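Local coordinates for protein sulfate adenylyltransferase (Allochromatium vinosum, PDB 4DNX) that catalyses the transfer of the adenylyl group of ATP to sulfate, giving adenosine 5'-phosphosulfate and diphosphate, at residues A96-L101 / A113-V117; Q122-M128 / G153-I157; A64-A68 / F79-L84; L10-Y16 / T179-R184; S37-A41 / R102-V106. All blocks are in the same frame, centred on the assembly; numbering follows the deposited sequence.

Interaction 1 (A96-L101 / A113-V117)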
# COMPACT_ATOMS: atom_id res chain seq x y z
N ALA A 96 -33.37 -8.59 -9.84
CA ALA A 96 -32.63 -7.41 -9.42
C ALA A 96 -31.66 -7.01 -10.52
O ALA A 96 -31.04 -7.88 -11.13
CB ALA A 96 -31.85 -7.72 -8.13
N THR A 97 -31.50 -5.71 -10.76
CA THR A 97 -30.52 -5.31 -11.80
C THR A 97 -29.20 -4.84 -11.20
O THR A 97 -28.24 -4.62 -11.94
CB THR A 97 -31.06 -4.25 -12.78
OG1 THR A 97 -31.65 -3.17 -12.05
CG2 THR A 97 -32.09 -4.85 -13.72
N ARG A 98 -29.18 -4.65 -9.89
CA ARG A 98 -28.03 -4.12 -9.17
C ARG A 98 -27.98 -4.86 -7.83
O ARG A 98 -29.01 -4.93 -7.12
CB ARG A 98 -28.24 -2.63 -8.96
CG ARG A 98 -27.09 -1.88 -8.38
CD ARG A 98 -27.29 -0.44 -8.84
NE ARG A 98 -26.32 0.43 -8.21
CZ ARG A 98 -25.10 0.64 -8.68
NH1 ARG A 98 -24.70 0.05 -9.80
NH2 ARG A 98 -24.27 1.46 -8.03
N ILE A 99 -26.81 -5.45 -7.53
CA ILE A 99 -26.69 -6.33 -6.37
C ILE A 99 -25.34 -6.09 -5.69
O ILE A 99 -24.45 -5.49 -6.30
CB ILE A 99 -26.82 -7.82 -6.77
CG1 ILE A 99 -25.60 -8.26 -7.63
CG2 ILE A 99 -28.16 -8.05 -7.48
CD1 ILE A 99 -25.48 -9.80 -7.85
N ALA A 100 -25.20 -6.54 -4.45
CA ALA A 100 -23.92 -6.47 -3.72
C ALA A 100 -23.30 -7.86 -3.73
O ALA A 100 -23.99 -8.87 -3.51
CB ALA A 100 -24.14 -6.00 -2.26
N LEU A 101 -22.01 -7.92 -4.04
CA LEU A 101 -21.23 -9.18 -3.97
C LEU A 101 -20.46 -9.18 -2.64
O LEU A 101 -19.70 -8.27 -2.37
CB LEU A 101 -20.25 -9.26 -5.14
CG LEU A 101 -20.81 -9.11 -6.56
CD1 LEU A 101 -19.71 -9.31 -7.58
CD2 LEU A 101 -22.02 -10.07 -6.81
N ALA A 113 -17.99 -5.70 -3.67
CA ALA A 113 -18.21 -4.99 -4.96
C ALA A 113 -19.71 -4.85 -5.16
O ALA A 113 -20.49 -5.55 -4.52
CB ALA A 113 -17.62 -5.80 -6.15
N VAL A 114 -20.07 -3.89 -6.01
CA VAL A 114 -21.45 -3.71 -6.46
C VAL A 114 -21.47 -4.10 -7.95
O VAL A 114 -20.58 -3.72 -8.71
CB VAL A 114 -21.86 -2.22 -6.28
CG1 VAL A 114 -23.24 -1.97 -6.87
CG2 VAL A 114 -21.87 -1.86 -4.81
N MET A 115 -22.50 -4.83 -8.37
CA MET A 115 -22.53 -5.34 -9.74
C MET A 115 -23.83 -4.95 -10.39
O MET A 115 -24.88 -5.02 -9.75
CB MET A 115 -22.44 -6.88 -9.70
CG MET A 115 -22.45 -7.52 -11.06
SD MET A 115 -22.12 -9.30 -10.77
CE MET A 115 -22.16 -9.84 -12.45
N ASP A 116 -23.76 -4.50 -11.65
CA ASP A 116 -24.98 -4.35 -12.47
C ASP A 116 -25.15 -5.62 -13.25
O ASP A 116 -24.31 -5.95 -14.11
CB ASP A 116 -24.88 -3.12 -13.39
CG ASP A 116 -24.85 -1.83 -12.61
OD1 ASP A 116 -25.84 -1.57 -11.90
OD2 ASP A 116 -23.82 -1.13 -12.63
N VAL A 117 -26.21 -6.37 -12.93
CA VAL A 117 -26.37 -7.68 -13.54
C VAL A 117 -27.03 -7.54 -14.92
O VAL A 117 -28.17 -7.02 -15.03
CB VAL A 117 -27.20 -8.60 -12.62
CG1 VAL A 117 -27.48 -9.93 -13.31
CG2 VAL A 117 -26.45 -8.79 -11.30

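Interaction 2 (Q122-M128 / G153-I157)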
# COMPACT_ATOMS: atom_id res chain seq x y z
N GLN A 122 -27.80 -20.37 -16.99
CA GLN A 122 -27.44 -21.69 -16.49
C GLN A 122 -26.38 -22.31 -17.38
O GLN A 122 -26.54 -22.31 -18.61
CB GLN A 122 -28.68 -22.60 -16.48
CG GLN A 122 -29.89 -21.98 -15.82
CD GLN A 122 -29.57 -21.54 -14.39
OE1 GLN A 122 -28.90 -22.26 -13.64
NE2 GLN A 122 -30.04 -20.35 -14.01
N VAL A 123 -25.33 -22.86 -16.78
CA VAL A 123 -24.30 -23.53 -17.54
C VAL A 123 -24.56 -25.04 -17.61
O VAL A 123 -24.78 -25.68 -16.57
CB VAL A 123 -22.93 -23.30 -16.90
CG1 VAL A 123 -21.86 -23.69 -17.91
CG2 VAL A 123 -22.80 -21.82 -16.48
N SER A 124 -24.56 -25.60 -18.82
CA SER A 124 -24.85 -27.05 -18.99
C SER A 124 -23.60 -27.87 -18.63
O SER A 124 -22.49 -27.33 -18.57
CB SER A 124 -25.27 -27.37 -20.43
OG SER A 124 -24.12 -27.24 -21.28
N ASP A 125 -23.81 -29.17 -18.39
CA ASP A 125 -22.70 -30.10 -18.18
C ASP A 125 -21.72 -30.03 -19.35
O ASP A 125 -20.50 -30.01 -19.13
CB ASP A 125 -23.18 -31.55 -18.02
CG ASP A 125 -24.01 -31.76 -16.76
OD1 ASP A 125 -24.06 -30.88 -15.89
OD2 ASP A 125 -24.66 -32.85 -16.68
N ALA A 126 -22.25 -29.98 -20.57
CA ALA A 126 -21.39 -29.98 -21.76
C ALA A 126 -20.55 -28.70 -21.83
O ALA A 126 -19.36 -28.76 -22.15
CB ALA A 126 -22.21 -30.17 -23.02
N GLN A 127 -21.16 -27.56 -21.50
CA GLN A 127 -20.42 -26.28 -21.46
C GLN A 127 -19.33 -26.27 -20.38
O GLN A 127 -18.21 -25.78 -20.63
CB GLN A 127 -21.39 -25.12 -21.26
CG GLN A 127 -22.29 -24.94 -22.46
CD GLN A 127 -23.43 -23.97 -22.22
OE1 GLN A 127 -24.00 -23.87 -21.12
NE2 GLN A 127 -23.78 -23.24 -23.27
N MET A 128 -19.64 -26.83 -19.20
CA MET A 128 -18.65 -26.90 -18.11
C MET A 128 -17.48 -27.77 -18.49
O MET A 128 -16.33 -27.36 -18.27
CB MET A 128 -19.24 -27.41 -16.78
CG MET A 128 -20.04 -26.38 -16.03
SD MET A 128 -19.16 -24.88 -15.49
CE MET A 128 -18.12 -25.45 -14.16
N GLY A 153 -21.24 -24.26 -8.36
CA GLY A 153 -22.60 -24.13 -8.86
C GLY A 153 -22.59 -23.84 -10.35
O GLY A 153 -21.50 -23.66 -10.95
N ARG A 154 -23.79 -23.72 -10.93
CA ARG A 154 -23.96 -23.65 -12.39
C ARG A 154 -24.76 -22.44 -12.87
O ARG A 154 -25.12 -22.36 -14.05
CB ARG A 154 -24.66 -24.94 -12.90
CG ARG A 154 -23.88 -26.22 -12.63
CD ARG A 154 -22.47 -26.17 -13.24
NE ARG A 154 -21.95 -27.52 -13.44
CZ ARG A 154 -22.47 -28.45 -14.25
NH1 ARG A 154 -23.55 -28.19 -15.02
NH2 ARG A 154 -21.89 -29.63 -14.29
N THR A 155 -25.03 -21.47 -11.98
CA THR A 155 -25.69 -20.24 -12.38
C THR A 155 -24.65 -19.14 -12.53
O THR A 155 -24.03 -18.73 -11.56
CB THR A 155 -26.77 -19.81 -11.35
OG1 THR A 155 -27.76 -20.84 -11.23
CG2 THR A 155 -27.48 -18.52 -11.79
N ALA A 156 -24.47 -18.65 -13.76
CA ALA A 156 -23.49 -17.59 -14.02
C ALA A 156 -24.18 -16.23 -14.04
O ALA A 156 -25.18 -16.05 -14.77
CB ALA A 156 -22.83 -17.85 -15.36
N ILE A 157 -23.69 -15.29 -13.24
CA ILE A 157 -24.21 -13.91 -13.28
C ILE A 157 -23.13 -13.04 -13.90
O ILE A 157 -21.91 -13.19 -13.58
CB ILE A 157 -24.68 -13.43 -11.89
CG1 ILE A 157 -23.53 -13.42 -10.89
CG2 ILE A 157 -25.78 -14.39 -11.38
CD1 ILE A 157 -23.90 -12.68 -9.56
O HOH W 1 -28.01 -23.42 -11.20

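Interaction 3 (A64-A68 / F79-L84)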
# COMPACT_ATOMS: atom_id res chain seq x y z
N ALA A 64 -17.15 -16.40 -21.87
CA ALA A 64 -16.42 -17.44 -21.15
C ALA A 64 -16.02 -18.61 -22.06
O ALA A 64 -14.87 -19.12 -21.99
CB ALA A 64 -17.19 -17.93 -19.91
N LEU A 65 -16.95 -19.02 -22.95
CA LEU A 65 -16.66 -20.13 -23.91
C LEU A 65 -15.58 -19.70 -24.89
O LEU A 65 -14.66 -20.45 -25.19
CB LEU A 65 -17.94 -20.57 -24.62
CG LEU A 65 -18.88 -21.30 -23.66
CD1 LEU A 65 -20.30 -21.13 -24.24
CD2 LEU A 65 -18.49 -22.78 -23.55
N SER A 66 -15.65 -18.43 -25.31
CA SER A 66 -14.67 -17.93 -26.27
C SER A 66 -13.28 -17.79 -25.60
O SER A 66 -12.27 -18.19 -26.18
CB SER A 66 -15.13 -16.59 -26.85
OG SER A 66 -14.27 -16.22 -27.94
N SER A 67 -13.25 -17.29 -24.36
CA SER A 67 -11.97 -17.16 -23.61
C SER A 67 -11.31 -18.55 -23.38
O SER A 67 -10.09 -18.76 -23.63
CB SER A 67 -12.25 -16.46 -22.26
OG SER A 67 -10.99 -16.22 -21.65
N ALA A 68 -12.13 -19.52 -22.94
CA ALA A 68 -11.64 -20.86 -22.68
C ALA A 68 -11.03 -21.48 -23.94
O ALA A 68 -9.96 -22.08 -23.89
CB ALA A 68 -12.79 -21.76 -22.15
N PHE A 79 -8.13 -12.16 -23.86
CA PHE A 79 -8.11 -12.48 -22.43
C PHE A 79 -8.04 -14.00 -22.19
O PHE A 79 -8.88 -14.75 -22.69
CB PHE A 79 -9.27 -11.84 -21.67
CG PHE A 79 -9.01 -11.79 -20.18
CD1 PHE A 79 -8.22 -10.76 -19.62
CD2 PHE A 79 -9.45 -12.84 -19.35
CE1 PHE A 79 -7.92 -10.73 -18.28
CE2 PHE A 79 -9.14 -12.83 -17.98
CZ PHE A 79 -8.38 -11.75 -17.42
N PRO A 80 -7.04 -14.46 -21.45
CA PRO A 80 -6.69 -15.89 -21.49
C PRO A 80 -7.50 -16.88 -20.68
O PRO A 80 -7.39 -18.06 -20.97
CB PRO A 80 -5.22 -15.92 -21.02
CG PRO A 80 -5.01 -14.71 -20.27
CD PRO A 80 -6.02 -13.67 -20.72
N VAL A 81 -8.27 -16.45 -19.69
CA VAL A 81 -9.13 -17.37 -18.92
C VAL A 81 -10.51 -16.77 -18.67
O VAL A 81 -10.67 -15.57 -18.59
CB VAL A 81 -8.50 -17.79 -17.53
CG1 VAL A 81 -7.11 -18.41 -17.74
CG2 VAL A 81 -8.47 -16.60 -16.58
N PRO A 82 -11.53 -17.61 -18.50
CA PRO A 82 -12.85 -17.07 -18.24
C PRO A 82 -12.83 -16.38 -16.89
O PRO A 82 -12.09 -16.81 -16.02
CB PRO A 82 -13.75 -18.32 -18.16
CG PRO A 82 -12.97 -19.49 -18.59
CD PRO A 82 -11.52 -19.05 -18.78
N LEU A 83 -13.59 -15.29 -16.74
CA LEU A 83 -13.79 -14.67 -15.45
C LEU A 83 -15.26 -14.84 -15.11
O LEU A 83 -16.09 -14.06 -15.58
CB LEU A 83 -13.49 -13.17 -15.50
CG LEU A 83 -12.04 -12.73 -15.63
CD1 LEU A 83 -12.00 -11.17 -15.51
CD2 LEU A 83 -11.12 -13.40 -14.59
N LEU A 84 -15.57 -15.86 -14.32
CA LEU A 84 -16.97 -16.19 -14.06
C LEU A 84 -17.36 -15.92 -12.61
O LEU A 84 -16.54 -16.01 -11.67
CB LEU A 84 -17.23 -17.66 -14.40
CG LEU A 84 -17.31 -18.01 -15.90
CD1 LEU A 84 -17.22 -19.49 -16.10
CD2 LEU A 84 -18.66 -17.48 -16.49

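Interaction 4 (L10-Y16 / T179-R184)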
# COMPACT_ATOMS: atom_id res chain seq x y z
N LEU A 10 -4.43 1.97 -17.96
CA LEU A 10 -5.17 1.00 -17.11
C LEU A 10 -6.57 1.51 -16.80
O LEU A 10 -6.80 2.73 -16.63
CB LEU A 10 -4.45 0.73 -15.80
CG LEU A 10 -3.12 -0.02 -15.92
CD1 LEU A 10 -2.49 -0.07 -14.50
CD2 LEU A 10 -3.27 -1.47 -16.47
N ARG A 11 -7.50 0.57 -16.73
CA ARG A 11 -8.92 0.85 -16.44
C ARG A 11 -9.41 0.03 -15.23
O ARG A 11 -10.30 -0.85 -15.37
CB ARG A 11 -9.79 0.60 -17.70
CG ARG A 11 -9.35 1.41 -18.91
CD ARG A 11 -10.45 1.55 -19.96
NE ARG A 11 -9.93 2.25 -21.14
CZ ARG A 11 -10.13 1.86 -22.41
NH1 ARG A 11 -10.84 0.77 -22.68
NH2 ARG A 11 -9.60 2.57 -23.40
N PRO A 12 -8.86 0.30 -14.04
CA PRO A 12 -9.18 -0.48 -12.84
C PRO A 12 -10.66 -0.27 -12.43
O PRO A 12 -11.28 0.75 -12.79
CB PRO A 12 -8.27 0.12 -11.76
CG PRO A 12 -8.05 1.62 -12.21
CD PRO A 12 -7.92 1.42 -13.73
N ARG A 13 -11.19 -1.23 -11.69
CA ARG A 13 -12.60 -1.20 -11.30
C ARG A 13 -12.80 -0.73 -9.85
O ARG A 13 -13.94 -0.56 -9.38
CB ARG A 13 -13.27 -2.58 -11.53
CG ARG A 13 -13.15 -3.07 -13.01
CD ARG A 13 -13.75 -2.07 -14.00
NE ARG A 13 -15.18 -1.92 -13.84
CZ ARG A 13 -15.95 -1.13 -14.58
NH1 ARG A 13 -15.41 -0.42 -15.59
NH2 ARG A 13 -17.26 -1.05 -14.34
N PHE A 14 -11.71 -0.45 -9.15
CA PHE A 14 -11.81 0.13 -7.79
C PHE A 14 -12.37 1.54 -7.83
O PHE A 14 -12.06 2.34 -8.74
CB PHE A 14 -10.43 0.15 -7.07
CG PHE A 14 -10.47 0.78 -5.72
CD1 PHE A 14 -11.06 0.13 -4.62
CD2 PHE A 14 -9.89 2.03 -5.53
CE1 PHE A 14 -11.10 0.76 -3.37
CE2 PHE A 14 -9.92 2.69 -4.30
CZ PHE A 14 -10.51 2.06 -3.20
N VAL A 15 -13.23 1.84 -6.84
CA VAL A 15 -13.83 3.20 -6.78
C VAL A 15 -12.83 4.15 -6.06
O VAL A 15 -12.90 4.39 -4.84
CB VAL A 15 -15.18 3.19 -6.08
CG1 VAL A 15 -15.84 4.61 -6.14
CG2 VAL A 15 -16.06 2.16 -6.78
N TYR A 16 -11.94 4.74 -6.85
CA TYR A 16 -10.93 5.68 -6.31
C TYR A 16 -11.46 7.00 -5.72
O TYR A 16 -10.82 7.56 -4.83
CB TYR A 16 -9.87 6.02 -7.36
CG TYR A 16 -8.79 4.98 -7.52
CD1 TYR A 16 -7.71 4.92 -6.63
CD2 TYR A 16 -8.86 4.04 -8.56
CE1 TYR A 16 -6.72 3.94 -6.76
CE2 TYR A 16 -7.85 3.04 -8.72
CZ TYR A 16 -6.77 3.05 -7.82
OH TYR A 16 -5.78 2.12 -7.93
N THR A 179 -1.63 -2.55 -6.04
CA THR A 179 -2.39 -2.60 -7.27
C THR A 179 -1.44 -2.54 -8.45
O THR A 179 -0.28 -2.08 -8.31
CB THR A 179 -3.37 -1.40 -7.38
OG1 THR A 179 -2.63 -0.16 -7.37
CG2 THR A 179 -4.38 -1.45 -6.21
N ALA A 180 -1.92 -2.97 -9.62
CA ALA A 180 -1.12 -2.79 -10.87
C ALA A 180 -0.90 -1.29 -11.12
O ALA A 180 0.14 -0.88 -11.64
CB ALA A 180 -1.87 -3.37 -12.07
N VAL A 181 -1.90 -0.47 -10.76
CA VAL A 181 -1.83 0.97 -10.92
C VAL A 181 -0.61 1.53 -10.14
O VAL A 181 0.20 2.31 -10.70
CB VAL A 181 -3.16 1.65 -10.44
CG1 VAL A 181 -3.00 3.17 -10.37
CG2 VAL A 181 -4.35 1.20 -11.36
N GLU A 182 -0.46 1.11 -8.89
CA GLU A 182 0.61 1.68 -8.05
C GLU A 182 1.98 1.11 -8.45
O GLU A 182 2.98 1.86 -8.39
CB GLU A 182 0.34 1.41 -6.58
CG GLU A 182 1.36 2.05 -5.58
CD GLU A 182 1.59 3.59 -5.73
OE1 GLU A 182 0.77 4.32 -6.34
OE2 GLU A 182 2.62 4.08 -5.19
N ILE A 183 2.03 -0.15 -8.86
CA ILE A 183 3.33 -0.72 -9.34
C ILE A 183 3.79 0.06 -10.58
O ILE A 183 4.98 0.48 -10.67
CB ILE A 183 3.19 -2.20 -9.62
CG1 ILE A 183 3.05 -2.94 -8.28
CG2 ILE A 183 4.37 -2.72 -10.37
CD1 ILE A 183 2.76 -4.47 -8.40
N ARG A 184 2.86 0.32 -11.54
CA ARG A 184 3.19 1.14 -12.73
C ARG A 184 3.71 2.55 -12.34
O ARG A 184 4.71 3.03 -12.91
CB ARG A 184 1.93 1.19 -13.68
CG ARG A 184 2.05 1.84 -15.07
CD ARG A 184 0.76 1.42 -15.86
NE ARG A 184 0.90 0.13 -16.60
CZ ARG A 184 1.42 0.05 -17.82
NH1 ARG A 184 1.90 1.15 -18.45
NH2 ARG A 184 1.54 -1.13 -18.42

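Interaction 5 (S37-A41 / R102-V106)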
# COMPACT_ATOMS: atom_id res chain seq x y z
N SER A 37 -17.98 -17.09 -4.65
CA SER A 37 -16.88 -18.03 -4.32
C SER A 37 -15.57 -17.28 -4.08
O SER A 37 -15.38 -16.13 -4.53
CB SER A 37 -16.67 -19.03 -5.45
OG SER A 37 -16.18 -18.39 -6.63
N SER A 38 -14.62 -17.94 -3.43
CA SER A 38 -13.29 -17.32 -3.32
C SER A 38 -12.68 -17.03 -4.71
O SER A 38 -11.95 -16.00 -4.87
CB SER A 38 -12.38 -18.21 -2.43
OG SER A 38 -11.09 -17.67 -2.23
N GLN A 39 -12.95 -17.89 -5.71
CA GLN A 39 -12.46 -17.67 -7.07
C GLN A 39 -13.03 -16.37 -7.66
O GLN A 39 -12.27 -15.53 -8.15
CB GLN A 39 -12.75 -18.89 -7.99
CG GLN A 39 -12.51 -18.59 -9.47
CD GLN A 39 -12.74 -19.84 -10.31
OE1 GLN A 39 -13.68 -19.92 -11.13
NE2 GLN A 39 -11.89 -20.85 -10.10
N ALA A 40 -14.34 -16.19 -7.55
CA ALA A 40 -14.93 -14.94 -8.03
C ALA A 40 -14.41 -13.74 -7.24
O ALA A 40 -14.27 -12.63 -7.79
CB ALA A 40 -16.46 -15.01 -7.96
N ALA A 41 -14.25 -13.89 -5.91
CA ALA A 41 -13.74 -12.76 -5.11
C ALA A 41 -12.34 -12.34 -5.56
O ALA A 41 -12.01 -11.14 -5.61
CB ALA A 41 -13.80 -13.09 -3.58
N ARG A 102 -20.68 -10.21 -1.81
CA ARG A 102 -20.14 -10.24 -0.45
C ARG A 102 -18.96 -11.23 -0.42
O ARG A 102 -18.96 -12.19 -1.16
CB ARG A 102 -21.22 -10.64 0.54
CG ARG A 102 -22.23 -9.45 0.77
CD ARG A 102 -23.31 -9.79 1.76
NE ARG A 102 -24.09 -8.58 2.09
CZ ARG A 102 -23.79 -7.64 3.00
NH1 ARG A 102 -22.63 -7.66 3.71
NH2 ARG A 102 -24.61 -6.61 3.16
N ASP A 103 -17.97 -10.93 0.43
CA ASP A 103 -16.68 -11.62 0.46
C ASP A 103 -16.79 -12.92 1.30
O ASP A 103 -17.11 -12.87 2.48
CB ASP A 103 -15.67 -10.67 1.14
CG ASP A 103 -14.24 -11.03 0.86
OD1 ASP A 103 -13.91 -12.23 0.59
OD2 ASP A 103 -13.41 -10.07 0.86
N PRO A 104 -16.45 -14.06 0.69
CA PRO A 104 -16.46 -15.33 1.44
C PRO A 104 -15.30 -15.48 2.42
O PRO A 104 -15.34 -16.39 3.28
CB PRO A 104 -16.37 -16.39 0.33
CG PRO A 104 -15.51 -15.75 -0.73
CD PRO A 104 -16.10 -14.29 -0.72
N ASN A 105 -14.30 -14.61 2.31
CA ASN A 105 -13.04 -14.81 3.06
C ASN A 105 -12.77 -13.78 4.17
O ASN A 105 -11.64 -13.62 4.65
CB ASN A 105 -11.87 -14.81 2.09
CG ASN A 105 -11.91 -15.99 1.12
OD1 ASN A 105 -12.24 -17.16 1.49
ND2 ASN A 105 -11.55 -15.70 -0.11
N VAL A 106 -13.81 -13.06 4.55
CA VAL A 106 -13.77 -12.11 5.66
C VAL A 106 -14.96 -12.35 6.56
O VAL A 106 -16.11 -12.43 6.07
CB VAL A 106 -13.73 -10.62 5.14
CG1 VAL A 106 -13.72 -9.64 6.34
CG2 VAL A 106 -12.49 -10.42 4.23

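Interaction 1 (A96-L101 / A113-V117)
Leu-101 and Met-115 meet on the apolar face of this strand pair, where both methyls of Leu-101 rest against the sulfur from one side: CD1 and CD2 each lie 4.0 Å from Met-115 SD. The methionine chain, fully extended, runs past the leucine at a slant. Beside it, Ile-99 CD1 packs on Val-117 CG2 at 3.7 Å; a chi1 of 68° wedges CG1 of Ile-99 between its backbone N and carbonyl carbon, within reach of both Val-117 and Met-115. Ile-157 and Phe-58 add to the same face. The backbones form the antiparallel hairpin of strands 98-102 and 111-116, in the PUA-like domain. Ile-99 and Met-115 are a hydrogen-bonded pair, Met-115 N to Ile-99 O at 2.9 Å and Ile-99 N to Met-115 O at 3.0 Å. At the hairpin's open end Val-117 N reaches Thr-97 O from above the carbonyl plane. On the other face, the extended Arg-98 chain lies alongside Asp-116, and its NH1 donates to OD1 of Asp-116 (2.9 Å) in a salt bridge, on the syn side of a carboxylate turned 21° from the guanidinium. Val-114 CG1 sits over the guanidinium centre, 3.7 Å from Arg-98 CZ, while Arg-98 NE is salt-bridged to Glu-27 of helix 18-28.

Interaction 2 (Q122-M128 / G153-I157)
Arg-154 reaches across to the start of helix 125-136, and its side chain, described here in one of two modelled conformers, meets something at nearly every atom. CB lies 3.7 Å from the carbonyl O of Val-123. With CG beside the backbone N (chi1 -61°) and a second bend at chi2 (-57°), the chain folds back along the 122-128 segment. CD touches Met-128 CG, which also sits over one face of the guanidinium, toward its rim, 3.4 Å from Arg-154 NE. At the tip, NH1 and NH2 grip one oxygen end-on: Asp-125 OD1 is 2.9 Å from Arg-154 NH1 and 3.0 Å from Arg-154 NH2. Asp-125 OD1 lies close to the guanidinium plane (10° out of it), although the carboxylate stands perpendicular to that plane. NH1 makes another bond, 3.2 Å to Val-123 O. The arginine backbone is engaged as well, since Val-123 N donates to Arg-154 O at 2.8 Å. Nearby, Gln-122 and Thr-155 point the same way as a non-hydrogen-bonded pair, and a water links Gln-122 OE1 with Thr-155 OG1. Arg-154 and Thr-155 together face Leu-87 in a classic beta bulge, at the start of strand 155-163. Ser-124 and Gln-127 form a capping box, each side chain accepting from the other's backbone N. In this conformer the arginine joins the bulge to the capped first turn through charge and a backbone carbonyl at once, though the grip need not be permanent, and its positive charge beside Asp-125 probably favours the ionised carboxylate.

Interaction 3 (A64-A68 / F79-L84)
Helix 61-70 of the PUA-like domain rests here on the irregular loop 79-84, which holds two prolines and leads into strand 86-87. Ser-67 provides the polar link: its OG donates to Phe-79 O at 2.8 Å, coming from above the carbonyl plane, 43° out of it. The hydroxyl is aimed by a chi1 of -173°, which sets OG opposite the backbone N, beside the carbonyl carbon, and into the bend of the loop, 3.1 Å from Val-81 C. It also lies at the edge of the Phe-79 ring, near its plane. An alanine here would lose that hydroxyl, and the Phe-79 carbonyl is likely to be left without its donor from the helix. One turn back, Ala-64 makes the apolar half of the contact. Its methyl touches two loop side chains, with Ala-64 CB 3.9 Å from Pro-82 CB and 3.7 Å from Leu-84 CD2. The proline ring lies along the helix, its CG 4.2 Å from Ala-68 CB and its CD approaching Ser-67 OG. The small Ala-64, Ser-67 and Ala-68 let the loop come close, the CA atoms of Ala-64 and Pro-82 being 4.6 Å apart. Helix 125-136 packs nearby through Met-131, which touches Ala-64 and Ala-68, and Val-135, which touches Pro-82. Helix 274-287 meets both segments: Arg-275 donates to the carbonyls of Ala-68 in the helix and Pro-80 in the loop, and Tyr-282 packs edge-to-face with Phe-79.

Interaction 4 (L10-Y16 / T179-R184)
The Tyr-16 ring reaches Val-181 with its hydroxyl and carries Phe-14 CD2 over the centre of one face, 3.6 Å above its plane; Tyr-16 CD1 in turn lies at the edge of the Phe-14 ring, in plane. Tyr-16 and Val-181 approach from opposite directions, the phenol OH meeting Val-181 CB at 3.7 Å. That hydroxyl bonds to Asp-175 of the second subunit, as does Thr-179 OG1. Pro-12 crosses the valine at about a right angle, its CG 3.8 Å from Val-181 CG2. Leu-10 supplies the other half of the contact: CD1 points into the first helical turn, 3.8 Å from Val-181 CA and 4.1 Å from Ala-180 CB, and it also meets Arg-184 CD at 3.8 Å. Replacing Leu-10 with a serine would probably open a gap beside Ala-180 and Val-181 and leave the aliphatic part of Arg-184 less firmly packed. The arginine's far end bonds to the carbonyls of Asn-286 and Ile-2. Thr-179 is the N-cap of helix 180-190, and a chi1 of 61° brings OG1 round to accept from Glu-182 N at 2.9 Å. The arrangement is an interdomain contact at a capped helix start, joining the N-terminal PUA-like part to the catalytic ATP-sulfurylase part at the interface with the second subunit.

Interaction 5 (S37-A41 / R102-V106)
Asn-105 and Ser-38 make the polar contact of this pair: Asn-105 ND2 donates to Ser-38 OG at 2.9 Å, with an N-H...O angle of 166° and the oxygen close to the amide plane. Chi1 of Ser-38 (-178°) sets OG opposite the backbone N and toward the asparagine. Alongside, the Pro-104 ring presses against the helix start, its CG 3.6 Å from Ser-38 N and 3.7 Å from Ser-37 C. Pro-104 CD meets Ala-41 CB at 3.9 Å, one turn further on. Both sides are shaped by short-range bonds of their own. Ser-37 is the N-cap of helix 38-48, its OG accepting from Ala-40 N at 3.0 Å. Across from it, Asp-103 OD1 accepts from Asn-105 N at 3.0 Å, an Asx turn that folds the chain round Pro-104 and presents the asparagine amide to the helix. Farther out, Asp-103 OD2 is bonded to Ser-167 at the start of helix 167-172, and Ser-37 OG to Gln-152. Ser-38 OG has its stronger polar partner in Asp-268, so the hydroxyl is bonded to both a carboxylate and an amide. Since Asn-105 donates to that oxygen, the serine presumably gives its own hydrogen to Asp-268; the negative charge would probably polarise the hydroxyl and strengthen its hold on the asparagine, relaying one chain of polar bonds from the loop through the helix start to Asp-268.

In the fold
From the N terminus, interaction 4 opens first at 10-16 and closes last at 179-184, so its long loop encloses the other four and ties the PUA-like part to the ATP-sulfurylase part. Interaction 5 opens next at 37-41; interaction 3 lies wholly within its span, and the two touch through Leu-84 and Ala-40. Interaction 1 begins at 96-101, just before 102-106 closes interaction 5, so these two cross along the chain and adjoin in sequence. Interaction 2 follows in series and meets interaction 1 where Ile-157 packs on Ile-99, Leu-101 and Met-115, strands 111-116 and 155-163 being neighbours in one sheet. Gln-127 and Leu-65 bring interactions 2 and 3 together.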